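Local coordinates for protein thiosulfate sulfurtransferase TUM1 (Saccharomyces cerevisiae, PDB 3UTN) that transfers sulfur from a cysteine desulfurase towards the thiolation of wobble uridine in tRNA, working through a persulfide on its catalytic cysteine, at residues K87-Y91 with P92-P96; Y188-M191 with F192-K196; E219-R223 with S224-S228; C280-T284 with G285-V289; S309-E312 with W313-S317. One frame throughout, in Å; residues are numbered along the deposited sequence. Where two conformers were deposited one is given.

Contact 1: K87-Y91 with P92-P96; sequences KKSPY and PHMFP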
loop_
_atom_site.group_PDB
_atom_site.type_symbol
_atom_site.label_atom_id
_atom_site.label_comp_id
_atom_site.label_asym_id
_atom_site.label_seq_id
_atom_site.Cartn_x
_atom_site.Cartn_y
_atom_site.Cartn_z
ATOM N N LYS A 87 12.179 -5.207 -9.428
ATOM C CA LYS A 87 12.640 -6.577 -9.203
ATOM C C LYS A 87 14.168 -6.674 -9.201
ATOM O O LYS A 87 14.727 -7.667 -8.738
ATOM C CB LYS A 87 12.029 -7.535 -10.233
ATOM C CG LYS A 87 10.509 -7.586 -10.187
ATOM C CD LYS A 87 9.950 -8.885 -10.750
ATOM C CE LYS A 87 9.975 -8.921 -12.270
ATOM N NZ LYS A 87 8.949 -9.863 -12.809
ATOM N N LYS A 88 14.824 -5.633 -9.707
ATOM C CA LYS A 88 16.287 -5.548 -9.736
ATOM C C LYS A 88 16.848 -5.199 -8.362
ATOM O O LYS A 88 18.000 -5.517 -8.049
ATOM C CB LYS A 88 16.747 -4.507 -10.760
ATOM C CG LYS A 88 16.532 -4.908 -12.209
ATOM C CD LYS A 88 17.057 -3.836 -13.154
ATOM C CE LYS A 88 17.018 -4.295 -14.606
ATOM N NZ LYS A 88 15.634 -4.546 -15.099
ATOM N N SER A 89 16.028 -4.535 -7.552
ATOM C CA SER A 89 16.406 -4.174 -6.194
ATOM C C SER A 89 16.612 -5.425 -5.344
ATOM O O SER A 89 15.878 -6.404 -5.495
ATOM C CB SER A 89 15.334 -3.286 -5.567
ATOM O OG SER A 89 15.603 -3.057 -4.194
ATOM N N PRO A 90 17.616 -5.404 -4.443
ATOM C CA PRO A 90 17.754 -6.553 -3.546
ATOM C C PRO A 90 16.677 -6.530 -2.470
ATOM O O PRO A 90 16.508 -7.501 -1.734
ATOM C CB PRO A 90 19.135 -6.349 -2.917
ATOM C CG PRO A 90 19.402 -4.895 -3.037
ATOM C CD PRO A 90 18.731 -4.448 -4.297
ATOM N N TYR A 91 15.947 -5.422 -2.403
ATOM C CA TYR A 91 14.926 -5.222 -1.391
ATOM C C TYR A 91 13.567 -5.526 -1.987
ATOM O O TYR A 91 13.318 -5.229 -3.151
ATOM C CB TYR A 91 15.013 -3.796 -0.835
ATOM C CG TYR A 91 16.452 -3.386 -0.656
ATOM C CD1 TYR A 91 17.267 -4.052 0.255
ATOM C CD2 TYR A 91 17.016 -2.382 -1.438
ATOM C CE1 TYR A 91 18.597 -3.710 0.411
ATOM C CE2 TYR A 91 18.349 -2.034 -1.292
ATOM C CZ TYR A 91 19.129 -2.701 -0.363
ATOM O OH TYR A 91 20.451 -2.378 -0.206
ATOM N N PRO A 92 12.694 -6.155 -1.192
ATOM C CA PRO A 92 11.378 -6.560 -1.650
ATOM C C PRO A 92 10.476 -5.368 -1.936
ATOM O O PRO A 92 10.627 -4.309 -1.319
ATOM C CB PRO A 92 10.823 -7.373 -0.474
ATOM C CG PRO A 92 11.614 -6.942 0.709
ATOM C CD PRO A 92 12.964 -6.581 0.190
ATOM N N HIS A 93 9.568 -5.555 -2.889
ATOM C CA HIS A 93 8.472 -4.628 -3.154
ATOM C C HIS A 93 8.909 -3.214 -3.280
ATOM O O HIS A 93 8.254 -2.305 -2.775
ATOM C CB HIS A 93 7.421 -4.747 -2.067
ATOM C CG HIS A 93 6.895 -6.138 -1.908
ATOM N ND1 HIS A 93 6.332 -6.812 -2.924
ATOM C CD2 HIS A 93 6.870 -6.985 -0.810
ATOM C CE1 HIS A 93 5.966 -8.028 -2.501
ATOM N NE2 HIS A 93 6.295 -8.134 -1.205
ATOM N N MET A 94 10.034 -3.020 -3.954
ATOM C CA MET A 94 10.535 -1.692 -4.178
ATOM C C MET A 94 9.756 -1.084 -5.305
ATOM O O MET A 94 9.424 -1.754 -6.281
ATOM C CB MET A 94 12.028 -1.704 -4.478
ATOM C CG MET A 94 12.853 -2.065 -3.258
ATOM S SD MET A 94 12.349 -1.132 -1.804
ATOM C CE MET A 94 12.931 0.503 -2.256
ATOM N N PHE A 95 9.454 0.191 -5.147
ATOM C CA PHE A 95 8.641 0.899 -6.095
ATOM C C PHE A 95 9.155 0.672 -7.503
ATOM O O PHE A 95 10.365 0.717 -7.731
ATOM C CB PHE A 95 8.649 2.379 -5.782
ATOM C CG PHE A 95 7.488 3.096 -6.358
ATOM C CD1 PHE A 95 6.253 3.029 -5.733
ATOM C CD2 PHE A 95 7.611 3.796 -7.543
ATOM C CE1 PHE A 95 5.163 3.675 -6.270
ATOM C CE2 PHE A 95 6.522 4.440 -8.088
ATOM C CZ PHE A 95 5.297 4.375 -7.457
ATOM N N PRO A 96 8.242 0.402 -8.450
ATOM C CA PRO A 96 8.729 0.128 -9.787
ATOM C C PRO A 96 9.363 1.352 -10.411
ATOM O O PRO A 96 9.055 2.483 -10.033
ATOM C CB PRO A 96 7.461 -0.254 -10.558
ATOM C CG PRO A 96 6.351 0.385 -9.803
ATOM C CD PRO A 96 6.775 0.288 -8.366
HETATM O O HOH W 1 11.601 -4.913 -5.142
#
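The ring of Tyr91, a residue whose CB rests against Met94, carries Pro90 on one face, with Pro90 CG 3.4 Å above the plane of the Tyr91 ring and over its centre. The same tyrosine packs on Glu312, Leu315 and Lys316 of helix 309-317. Further on, the Phe95 ring has Pro96 CD over one face, offset toward the rim, and meets Trp132 edge-to-face. With CG anti to the carbonyl carbon (chi1 -70°), Met94 CG comes 3.7 Å from Tyr91 CB; the bend at chi2 then leaves Met94 SD 3.9 Å from Tyr91 CB. The turn before the tyrosine is an ST turn: in the conformer described, Ser89 OG accepts from Tyr91 N at 3.0 Å. It belongs to the proline-rich loop that leads from strand 77-78 to helix 98-107 in the first rhodanese domain. Water 1 joins the two halves of this loop, accepting from Met94 N at 2.7 Å and probably donating to Tyr91 O, 2.6 Å away. Between Tyr91 and Met94, His93 takes a left-handed backbone conformation, and its imidazole, edge-to-face with Trp54, lies about 7 Å from the side chain of the catalytic Cys282.

Contact 2: Y188-M191 with F192-K196; sequences YEEM and FQLVK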
loop_
_atom_site.group_PDB
_atom_site.type_symbol
_atom_site.label_atom_id
_atom_site.label_comp_id
_atom_site.label_asym_id
_atom_site.label_seq_id
_atom_site.Cartn_x
_atom_site.Cartn_y
_atom_site.Cartn_z
ATOM N N TYR A 188 16.220 5.506 1.417
ATOM C CA TYR A 188 17.059 5.092 2.516
ATOM C C TYR A 188 17.959 6.221 2.989
ATOM O O TYR A 188 18.105 6.435 4.190
ATOM C CB TYR A 188 17.927 3.914 2.113
ATOM C CG TYR A 188 18.897 3.555 3.195
ATOM C CD1 TYR A 188 18.469 2.875 4.330
ATOM C CD2 TYR A 188 20.239 3.930 3.109
ATOM C CE1 TYR A 188 19.353 2.552 5.335
ATOM C CE2 TYR A 188 21.131 3.609 4.112
ATOM C CZ TYR A 188 20.680 2.920 5.220
ATOM O OH TYR A 188 21.551 2.594 6.221
ATOM N N GLU A 189 18.568 6.922 2.034
ATOM C CA GLU A 189 19.480 8.022 2.322
ATOM C C GLU A 189 18.841 8.962 3.334
ATOM O O GLU A 189 19.409 9.228 4.389
ATOM C CB GLU A 189 19.854 8.770 1.033
ATOM C CG GLU A 189 20.845 9.916 1.228
ATOM C CD GLU A 189 21.391 10.475 -0.077
ATOM O OE1 GLU A 189 20.613 10.635 -1.044
ATOM O OE2 GLU A 189 22.606 10.766 -0.134
ATOM N N GLU A 190 17.636 9.428 3.025
ATOM C CA GLU A 190 16.932 10.319 3.920
ATOM C C GLU A 190 16.585 9.630 5.226
ATOM O O GLU A 190 16.793 10.192 6.291
ATOM C CB GLU A 190 15.668 10.852 3.270
ATOM C CG GLU A 190 15.009 11.942 4.088
ATOM C CD GLU A 190 13.674 12.352 3.526
ATOM O OE1 GLU A 190 13.359 11.944 2.393
ATOM O OE2 GLU A 190 12.936 13.073 4.223
ATOM N N MET A 191 16.054 8.414 5.133
ATOM C CA MET A 191 15.722 7.641 6.320
ATOM C C MET A 191 16.929 7.518 7.221
ATOM O O MET A 191 16.865 7.810 8.409
ATOM C CB MET A 191 15.239 6.246 5.942
ATOM C CG MET A 191 13.775 6.216 5.590
ATOM S SD MET A 191 12.764 6.959 6.875
ATOM C CE MET A 191 12.821 5.731 8.172
ATOM N N PHE A 192 18.035 7.087 6.633
ATOM C CA PHE A 192 19.241 6.901 7.392
ATOM C C PHE A 192 19.732 8.207 7.984
ATOM O O PHE A 192 20.041 8.253 9.159
ATOM C CB PHE A 192 20.342 6.247 6.571
ATOM C CG PHE A 192 21.537 5.906 7.385
ATOM C CD1 PHE A 192 21.457 4.919 8.356
ATOM C CD2 PHE A 192 22.727 6.604 7.228
ATOM C CE1 PHE A 192 22.554 4.608 9.132
ATOM C CE2 PHE A 192 23.828 6.298 8.005
ATOM C CZ PHE A 192 23.741 5.299 8.960
ATOM N N GLN A 193 19.784 9.261 7.174
ATOM C CA GLN A 193 20.204 10.570 7.672
ATOM C C GLN A 193 19.315 11.009 8.821
ATOM O O GLN A 193 19.807 11.451 9.851
ATOM C CB GLN A 193 20.219 11.629 6.564
ATOM C CG GLN A 193 20.640 13.025 7.027
ATOM C CD GLN A 193 21.912 13.046 7.878
ATOM O OE1 GLN A 193 22.754 12.145 7.806
ATOM N NE2 GLN A 193 22.056 14.090 8.688
ATOM N N LEU A 194 18.006 10.863 8.643
ATOM C CA LEU A 194 17.056 11.214 9.687
ATOM C C LEU A 194 17.342 10.455 10.962
ATOM O O LEU A 194 17.301 11.017 12.051
ATOM C CB LEU A 194 15.626 10.945 9.222
ATOM C CG LEU A 194 15.134 11.959 8.194
ATOM C CD1 LEU A 194 13.880 11.432 7.525
ATOM C CD2 LEU A 194 14.919 13.322 8.842
ATOM N N VAL A 195 17.649 9.174 10.815
ATOM C CA VAL A 195 17.922 8.336 11.960
ATOM C C VAL A 195 19.320 8.605 12.487
ATOM O O VAL A 195 19.509 8.740 13.690
ATOM C CB VAL A 195 17.754 6.851 11.616
ATOM C CG1 VAL A 195 18.183 5.981 12.783
ATOM C CG2 VAL A 195 16.305 6.581 11.259
ATOM N N LYS A 196 20.286 8.679 11.576
ATOM C CA LYS A 196 21.661 8.996 11.941
ATOM C C LYS A 196 21.708 10.327 12.673
ATOM O O LYS A 196 22.401 10.456 13.671
ATOM C CB LYS A 196 22.560 9.036 10.706
ATOM C CG LYS A 196 24.023 9.281 11.023
ATOM C CD LYS A 196 24.873 9.262 9.766
ATOM C CE LYS A 196 26.340 9.492 10.100
ATOM N NZ LYS A 196 26.815 8.601 11.197
#
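Leu194 N donates to Glu190 O at 2.7 Å, one of the i to i+4 bonds that make 188-196 a helix. The two side chains also run side by side, Leu194 CD1 lying 3.7 Å from Glu190 CG, while Glu190 OE2 forms a salt bridge with Arg304. On the other side of the helix, Tyr188 and Phe192 point the same way, each with CG anti to its own backbone N (chi1 174° for Tyr188). Their planes differ by 18°, but the rings are slid so far apart that they barely overlap. Instead Phe192 CB sits over the tyrosine face, 3.9 Å from the centroid of the Tyr188 ring, in a CH-pi contact. Tyr188 OH hydrogen-bonds with Ser317 OG of helix 309-317. With an alanine in place of Tyr188, Phe192 CB would probably lose its aromatic cover and Ser317 OG a hydrogen-bond partner. The two helices pack together here, and Tyr188 works in two ways: its ring face binds apolar carbon within its own helix, its hydroxyl makes a polar link to the other.

Contact 3: E219-R223 with S224-S228; sequences EPEPR and SDIPS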
loop_
_atom_site.group_PDB
_atom_site.type_symbol
_atom_site.label_atom_id
_atom_site.label_comp_id
_atom_site.label_asym_id
_atom_site.label_seq_id
_atom_site.Cartn_x
_atom_site.Cartn_y
_atom_site.Cartn_z
ATOM N N GLU A 219 9.652 -10.510 17.711
ATOM C CA GLU A 219 9.155 -11.467 16.733
ATOM C C GLU A 219 9.936 -11.350 15.433
ATOM O O GLU A 219 10.287 -10.246 15.025
ATOM C CB GLU A 219 7.651 -11.285 16.512
ATOM C CG GLU A 219 6.835 -11.668 17.743
ATOM C CD GLU A 219 5.337 -11.575 17.537
ATOM O OE1 GLU A 219 4.883 -10.724 16.742
ATOM O OE2 GLU A 219 4.609 -12.355 18.188
ATOM N N PRO A 220 10.222 -12.491 14.784
ATOM C CA PRO A 220 11.107 -12.464 13.623
ATOM C C PRO A 220 10.517 -11.727 12.427
ATOM O O PRO A 220 9.298 -11.602 12.305
ATOM C CB PRO A 220 11.286 -13.949 13.283
ATOM C CG PRO A 220 10.069 -14.613 13.831
ATOM C CD PRO A 220 9.739 -13.853 15.081
ATOM N N GLU A 221 11.395 -11.230 11.565
ATOM C CA GLU A 221 10.998 -10.776 10.254
ATOM C C GLU A 221 10.597 -11.989 9.435
ATOM O O GLU A 221 11.148 -13.071 9.632
ATOM C CB GLU A 221 12.157 -10.053 9.575
ATOM C CG GLU A 221 12.378 -8.658 10.119
ATOM C CD GLU A 221 11.129 -7.810 10.031
ATOM O OE1 GLU A 221 10.699 -7.517 8.904
ATOM O OE2 GLU A 221 10.577 -7.444 11.083
ATOM N N PRO A 222 9.631 -11.823 8.514
ATOM C CA PRO A 222 9.300 -12.929 7.623
ATOM C C PRO A 222 10.503 -13.285 6.756
ATOM O O PRO A 222 10.498 -14.317 6.104
ATOM C CB PRO A 222 8.166 -12.365 6.760
ATOM C CG PRO A 222 8.286 -10.887 6.865
ATOM C CD PRO A 222 8.804 -10.635 8.245
ATOM N N ARG A 223 11.524 -12.432 6.774
ATOM C CA ARG A 223 12.759 -12.671 6.036
ATOM C C ARG A 223 13.816 -13.325 6.912
ATOM O O ARG A 223 13.917 -13.031 8.101
ATOM C CB ARG A 223 13.303 -11.366 5.482
ATOM C CG ARG A 223 12.489 -10.804 4.338
ATOM C CD ARG A 223 13.161 -9.567 3.786
ATOM N NE ARG A 223 14.506 -9.839 3.274
ATOM C CZ ARG A 223 14.825 -9.897 1.985
ATOM N NH1 ARG A 223 13.900 -9.712 1.053
ATOM N NH2 ARG A 223 16.075 -10.137 1.626
ATOM N N SER A 224 14.606 -14.206 6.304
ATOM C CA SER A 224 15.612 -14.989 7.019
ATOM C C SER A 224 16.907 -14.216 7.243
ATOM O O SER A 224 17.648 -14.502 8.182
ATOM C CB SER A 224 15.907 -16.284 6.258
ATOM O OG SER A 224 16.150 -16.018 4.885
ATOM N N ASP A 225 17.172 -13.248 6.372
ATOM C CA ASP A 225 18.414 -12.483 6.404
ATOM C C ASP A 225 18.291 -11.247 7.287
ATOM O O ASP A 225 19.282 -10.569 7.561
ATOM C CB ASP A 225 18.815 -12.075 4.982
ATOM C CG ASP A 225 17.732 -11.271 4.271
ATOM O OD1 ASP A 225 16.533 -11.454 4.581
ATOM O OD2 ASP A 225 18.082 -10.460 3.391
ATOM N N ILE A 226 17.069 -10.973 7.732
ATOM C CA ILE A 226 16.735 -9.721 8.396
ATOM C C ILE A 226 16.299 -9.979 9.825
ATOM O O ILE A 226 15.329 -10.695 10.056
ATOM C CB ILE A 226 15.600 -8.974 7.652
ATOM C CG1 ILE A 226 15.957 -8.742 6.184
ATOM C CG2 ILE A 226 15.298 -7.636 8.304
ATOM C CD1 ILE A 226 17.289 -8.060 5.970
ATOM N N PRO A 227 17.023 -9.404 10.795
ATOM C CA PRO A 227 16.485 -9.406 12.140
ATOM C C PRO A 227 15.326 -8.432 12.208
ATOM O O PRO A 227 15.234 -7.516 11.389
ATOM C CB PRO A 227 17.646 -8.882 12.988
ATOM C CG PRO A 227 18.506 -8.126 12.040
ATOM C CD PRO A 227 18.374 -8.827 10.729
ATOM N N SER A 228 14.448 -8.630 13.176
ATOM C CA SER A 228 13.384 -7.683 13.405
ATOM C C SER A 228 13.907 -6.532 14.255
ATOM O O SER A 228 15.116 -6.326 14.372
ATOM C CB SER A 228 12.192 -8.366 14.062
ATOM O OG SER A 228 12.576 -8.996 15.268
HETATM O O HOH W 2 13.966 -11.804 11.980
#
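A bend at chi3 (60°) turns the end of Arg223 toward Asp225, whose own CG sits in the crowded position between backbone N and carbonyl carbon, and the two charged groups meet across a tight turn. This turn lies in the proline-rich loop between helix 212-216 and strand 234-236 of the second rhodanese domain. Arg223 grips the carboxylate side-on with two nitrogens. Arg223 NH2 reaches Asp225 OD2 at 2.7 Å along an almost straight bond (174°) that lies in the guanidinium plane. Arg223 NE holds Asp225 OD1 at 2.9 Å, using the syn lone pair of that oxygen, but here the bond is bent and the partner tilted from the guanidinium plane. The grip is therefore twisted, the two flat groups standing 44° apart. Ile226 CG1 comes in at the guanidinium edge, 3.4 Å from Arg223 NE. With a leucine in place of Arg223, both carboxylate oxygens of Asp225 would probably be left without their mates, and the carboxylate freed to turn. Deeper in the loop, Glu221 CG packs on Ile226 CG2 at 3.6 Å, and the Glu221 carboxylate forms salt bridges with Arg210 and Arg214. Water 2 spans the two limbs, accepting from Glu221 N at 2.7 Å and donating to Ile226 O at 2.6 Å.

Contact 4: C280-T284 with G285-V289; sequences CSCGT and GVSGV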
loop_
_atom_site.group_PDB
_atom_site.type_symbol
_atom_site.label_atom_id
_atom_site.label_comp_id
_atom_site.label_asym_id
_atom_site.label_seq_id
_atom_site.Cartn_x
_atom_site.Cartn_y
_atom_site.Cartn_z
ATOM N N CYS A 280 5.878 6.291 6.696
ATOM C CA CYS A 280 5.442 4.951 6.945
ATOM C C CYS A 280 6.430 4.010 6.337
ATOM O O CYS A 280 6.971 4.249 5.264
ATOM C CB CYS A 280 4.056 4.728 6.379
ATOM S SG CYS A 280 2.874 5.718 7.301
ATOM N N SER A 281 6.678 2.945 7.065
ATOM C CA SER A 281 7.534 1.898 6.605
ATOM C C SER A 281 6.881 0.633 7.103
ATOM O O SER A 281 5.907 0.676 7.853
ATOM C CB SER A 281 8.922 2.061 7.215
ATOM O OG SER A 281 8.842 2.012 8.628
ATOM N N CYS A 282 7.403 -0.493 6.666
ATOM C CA CYS A 282 7.048 -1.759 7.263
ATOM C C CYS A 282 8.240 -2.622 6.991
ATOM O O CYS A 282 9.370 -2.145 7.083
ATOM C CB CYS A 282 5.793 -2.335 6.626
ATOM S SG CYS A 282 5.845 -2.287 4.832
ATOM N N GLY A 283 8.001 -3.875 6.637
ATOM C CA GLY A 283 9.082 -4.789 6.339
ATOM C C GLY A 283 9.586 -4.543 4.942
ATOM O O GLY A 283 10.791 -4.552 4.697
ATOM N N THR A 284 8.648 -4.282 4.035
ATOM C CA THR A 284 8.921 -4.323 2.607
ATOM C C THR A 284 8.343 -3.130 1.854
ATOM O O THR A 284 8.615 -2.952 0.669
ATOM C CB THR A 284 8.344 -5.615 1.987
ATOM O OG1 THR A 284 6.920 -5.613 2.126
ATOM C CG2 THR A 284 8.891 -6.851 2.682
ATOM N N GLY A 285 7.532 -2.325 2.535
ATOM C CA GLY A 285 6.912 -1.162 1.913
ATOM C C GLY A 285 5.481 -1.385 1.465
ATOM O O GLY A 285 4.805 -0.429 1.080
ATOM N N VAL A 286 5.009 -2.632 1.500
ATOM C CA VAL A 286 3.632 -2.920 1.090
ATOM C C VAL A 286 2.628 -2.545 2.179
ATOM O O VAL A 286 1.732 -1.742 1.943
ATOM C CB VAL A 286 3.421 -4.371 0.592
ATOM C CG1 VAL A 286 4.136 -4.581 -0.736
ATOM C CG2 VAL A 286 3.869 -5.402 1.623
ATOM N N SER A 287 2.796 -3.105 3.374
ATOM C CA SER A 287 1.887 -2.818 4.467
ATOM C C SER A 287 2.090 -1.401 4.980
ATOM O O SER A 287 1.199 -0.825 5.597
ATOM C CB SER A 287 2.045 -3.835 5.591
ATOM O OG SER A 287 3.253 -3.636 6.274
ATOM N N GLY A 288 3.272 -0.844 4.728
ATOM C CA GLY A 288 3.538 0.548 5.048
ATOM C C GLY A 288 2.541 1.458 4.354
ATOM O O GLY A 288 2.126 2.467 4.906
ATOM N N VAL A 289 2.152 1.098 3.139
ATOM C CA VAL A 289 1.194 1.904 2.410
ATOM C C VAL A 289 -0.194 1.740 3.004
ATOM O O VAL A 289 -1.011 2.647 2.936
ATOM C CB VAL A 289 1.163 1.576 0.916
ATOM C CG1 VAL A 289 0.134 2.451 0.228
ATOM C CG2 VAL A 289 2.535 1.807 0.309
#
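From its CB, 3.5 Å from Gly288 N, the side chain of Cys282 runs inward over the start of helix 286-297. CB also faces Ser287 OG, at a separation too small to be trusted. SG lies between the backbone N and the carbonyl carbon of its own residue (chi1 47°), which turns the sulfur into the bowl formed by the following backbone. There it meets the amide nitrogens of Gly285, Val286 and Gly288. Val286 N is 3.5 Å from Cys282 SG; the approaches of Gly285 N and Gly288 N are modelled too short, so the exact place of the sulfur is doubtful. Thr284 N donates to Cys282 SG at 3.5 Å, with the same reservation. This is the active-site loop of the catalytic rhodanese domain, which links strand 278-281 to helix 286-297 in a beta-alpha-beta unit, and Cys282 is the residue that forms the persulfide intermediate during catalysis. Two glycines suit this path: Gly285, with a phi of 99°, where a CB would be jammed against Thr284 O, and Gly288, where a CB would crowd Ser281 and Cys282. In the strand itself, Cys280 CB rests 3.3 Å from Gly288 O. Ser309 OG hydrogen-bonds with Cys282 N, and Pro92 and His93 of the first rhodanese domain cover Thr284.

Contact 5: S309-E312 with W313-S317; sequences SWTE and WVLKS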
loop_
_atom_site.group_PDB
_atom_site.type_symbol
_atom_site.label_atom_id
_atom_site.label_comp_id
_atom_site.label_asym_id
_atom_site.label_seq_id
_atom_site.Cartn_x
_atom_site.Cartn_y
_atom_site.Cartn_z
ATOM N N SER A 309 11.912 0.328 3.473
ATOM C CA SER A 309 11.345 -0.212 4.692
ATOM C C SER A 309 12.379 -0.990 5.488
ATOM O O SER A 309 13.590 -0.867 5.260
ATOM C CB SER A 309 10.103 -1.051 4.387
ATOM O OG SER A 309 8.985 -0.206 4.206
ATOM N N TRP A 310 11.887 -1.801 6.410
ATOM C CA TRP A 310 12.731 -2.463 7.369
ATOM C C TRP A 310 13.789 -3.299 6.722
ATOM O O TRP A 310 14.943 -3.281 7.140
ATOM C CB TRP A 310 11.895 -3.311 8.301
ATOM C CG TRP A 310 12.743 -3.952 9.346
ATOM C CD1 TRP A 310 12.921 -5.302 9.581
ATOM C CD2 TRP A 310 13.601 -3.276 10.311
ATOM N NE1 TRP A 310 13.787 -5.504 10.619
ATOM C CE2 TRP A 310 14.231 -4.329 11.102
ATOM C CE3 TRP A 310 13.887 -1.950 10.600
ATOM C CZ2 TRP A 310 15.116 -4.044 12.127
ATOM C CZ3 TRP A 310 14.784 -1.679 11.627
ATOM C CH2 TRP A 310 15.379 -2.699 12.375
ATOM N N THR A 311 13.399 -4.023 5.681
ATOM C CA THR A 311 14.317 -4.904 4.978
ATOM C C THR A 311 15.519 -4.145 4.455
ATOM O O THR A 311 16.661 -4.484 4.767
ATOM C CB THR A 311 13.620 -5.623 3.821
ATOM O OG1 THR A 311 12.546 -6.403 4.354
ATOM C CG2 THR A 311 14.604 -6.524 3.101
ATOM N N GLU A 312 15.258 -3.114 3.665
ATOM C CA GLU A 312 16.336 -2.306 3.153
ATOM C C GLU A 312 17.067 -1.656 4.305
ATOM O O GLU A 312 18.292 -1.587 4.303
ATOM C CB GLU A 312 15.821 -1.237 2.216
ATOM C CG GLU A 312 16.938 -0.431 1.600
ATOM C CD GLU A 312 16.483 0.917 1.119
ATOM O OE1 GLU A 312 15.718 1.591 1.844
ATOM O OE2 GLU A 312 16.908 1.306 0.019
ATOM N N TRP A 313 16.308 -1.184 5.288
ATOM C CA TRP A 313 16.896 -0.543 6.441
ATOM C C TRP A 313 17.962 -1.401 7.048
ATOM O O TRP A 313 19.096 -0.964 7.210
ATOM C CB TRP A 313 15.859 -0.237 7.502
ATOM C CG TRP A 313 16.534 0.433 8.649
ATOM C CD1 TRP A 313 16.916 -0.126 9.856
ATOM C CD2 TRP A 313 17.003 1.813 8.696
ATOM N NE1 TRP A 313 17.540 0.802 10.641
ATOM C CE2 TRP A 313 17.628 1.986 10.001
ATOM C CE3 TRP A 313 16.946 2.892 7.823
ATOM C CZ2 TRP A 313 18.169 3.194 10.397
ATOM C CZ3 TRP A 313 17.501 4.102 8.230
ATOM C CH2 TRP A 313 18.102 4.243 9.485
ATOM N N VAL A 314 17.589 -2.626 7.397
ATOM C CA VAL A 314 18.504 -3.574 8.011
ATOM C C VAL A 314 19.675 -3.872 7.096
ATOM O O VAL A 314 20.834 -3.766 7.507
ATOM C CB VAL A 314 17.788 -4.879 8.369
ATOM C CG1 VAL A 314 18.790 -5.982 8.680
ATOM C CG2 VAL A 314 16.892 -4.633 9.556
ATOM N N LEU A 315 19.363 -4.222 5.854
ATOM C CA LEU A 315 20.383 -4.617 4.891
ATOM C C LEU A 315 21.393 -3.515 4.625
ATOM O O LEU A 315 22.577 -3.786 4.464
ATOM C CB LEU A 315 19.743 -5.084 3.587
ATOM C CG LEU A 315 19.104 -6.470 3.665
ATOM C CD1 LEU A 315 18.368 -6.810 2.379
ATOM C CD2 LEU A 315 20.151 -7.527 3.992
ATOM N N LYS A 316 20.926 -2.273 4.599
ATOM C CA LYS A 316 21.808 -1.151 4.330
ATOM C C LYS A 316 22.472 -0.598 5.588
ATOM O O LYS A 316 23.590 -0.091 5.527
ATOM C CB LYS A 316 21.058 -0.044 3.595
ATOM C CG LYS A 316 20.823 -0.316 2.119
ATOM C CD LYS A 316 20.272 0.921 1.440
ATOM C CE LYS A 316 20.152 0.755 -0.061
ATOM N NZ LYS A 316 19.467 1.932 -0.663
ATOM N N SER A 317 21.786 -0.699 6.724
ATOM C CA SER A 317 22.232 -0.044 7.955
ATOM C C SER A 317 23.000 -0.971 8.875
ATOM O O SER A 317 23.860 -0.527 9.633
ATOM C CB SER A 317 21.040 0.528 8.716
ATOM O OG SER A 317 20.239 1.329 7.874
#
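Trp310 and Trp313, both with CG anti to the backbone N (chi1 -177° for Trp310), leave the same side of their helix and cross obliquely, their planes only 22° apart but slid so that the rings barely overlap, the centroids of the Trp310 six-membered and Trp313 five-membered rings 5.1 Å apart. Val314 approaches Trp310 differently, laying CG2 over a face of the indole, offset toward the rim; the closest carbon-carbon separations in both pairs are too short to be trusted. Each indole NH leaves the helix for a carbonyl, Trp310 NE1 bonding with Pro227 O and Trp313 NE1 with Trp321 O. Helix 309-317, which follows strand 303-306 in the catalytic rhodanese domain, is held by i to i+4 bonds such as Val314 N to Trp310 O at 2.7 Å. Glu312 and Lys316 also cross, both chains extended beyond CG. Lys316 NZ comes to Glu312 OE2 at 2.7 Å from above the carboxylate plane, 47° out of it, in a salt bridge. Glu312 OE1 hydrogen-bonds with Tyr306 OH. Thr311 and Leu315 lie side by side, Thr311 CG2 3.8 Å from Leu315 CD1, and Thr311 OG1 reaches Gly283 O in the active-site loop.

In the fold
The five contacts follow one another in series along the chain; each joins adjoining segments, and none nests within or crosses another. Contact 1 shapes the loop between strand 77-78 and helix 98-107 of the first rhodanese domain, and it touches contacts 3, 4 and 5, so this loop bridges to the second domain. Contact 2 lies within helix 188-196, contact 3 bends the loop before strand 234-236, and contact 4 turns from strand 278-281 into helix 286-297. Contact 5, within helix 309-317, comes last and touches all the others. This final helix thus ties helix 188-196, the loop at 219-228 and the catalytic loop together, with the first-domain loop packed against it.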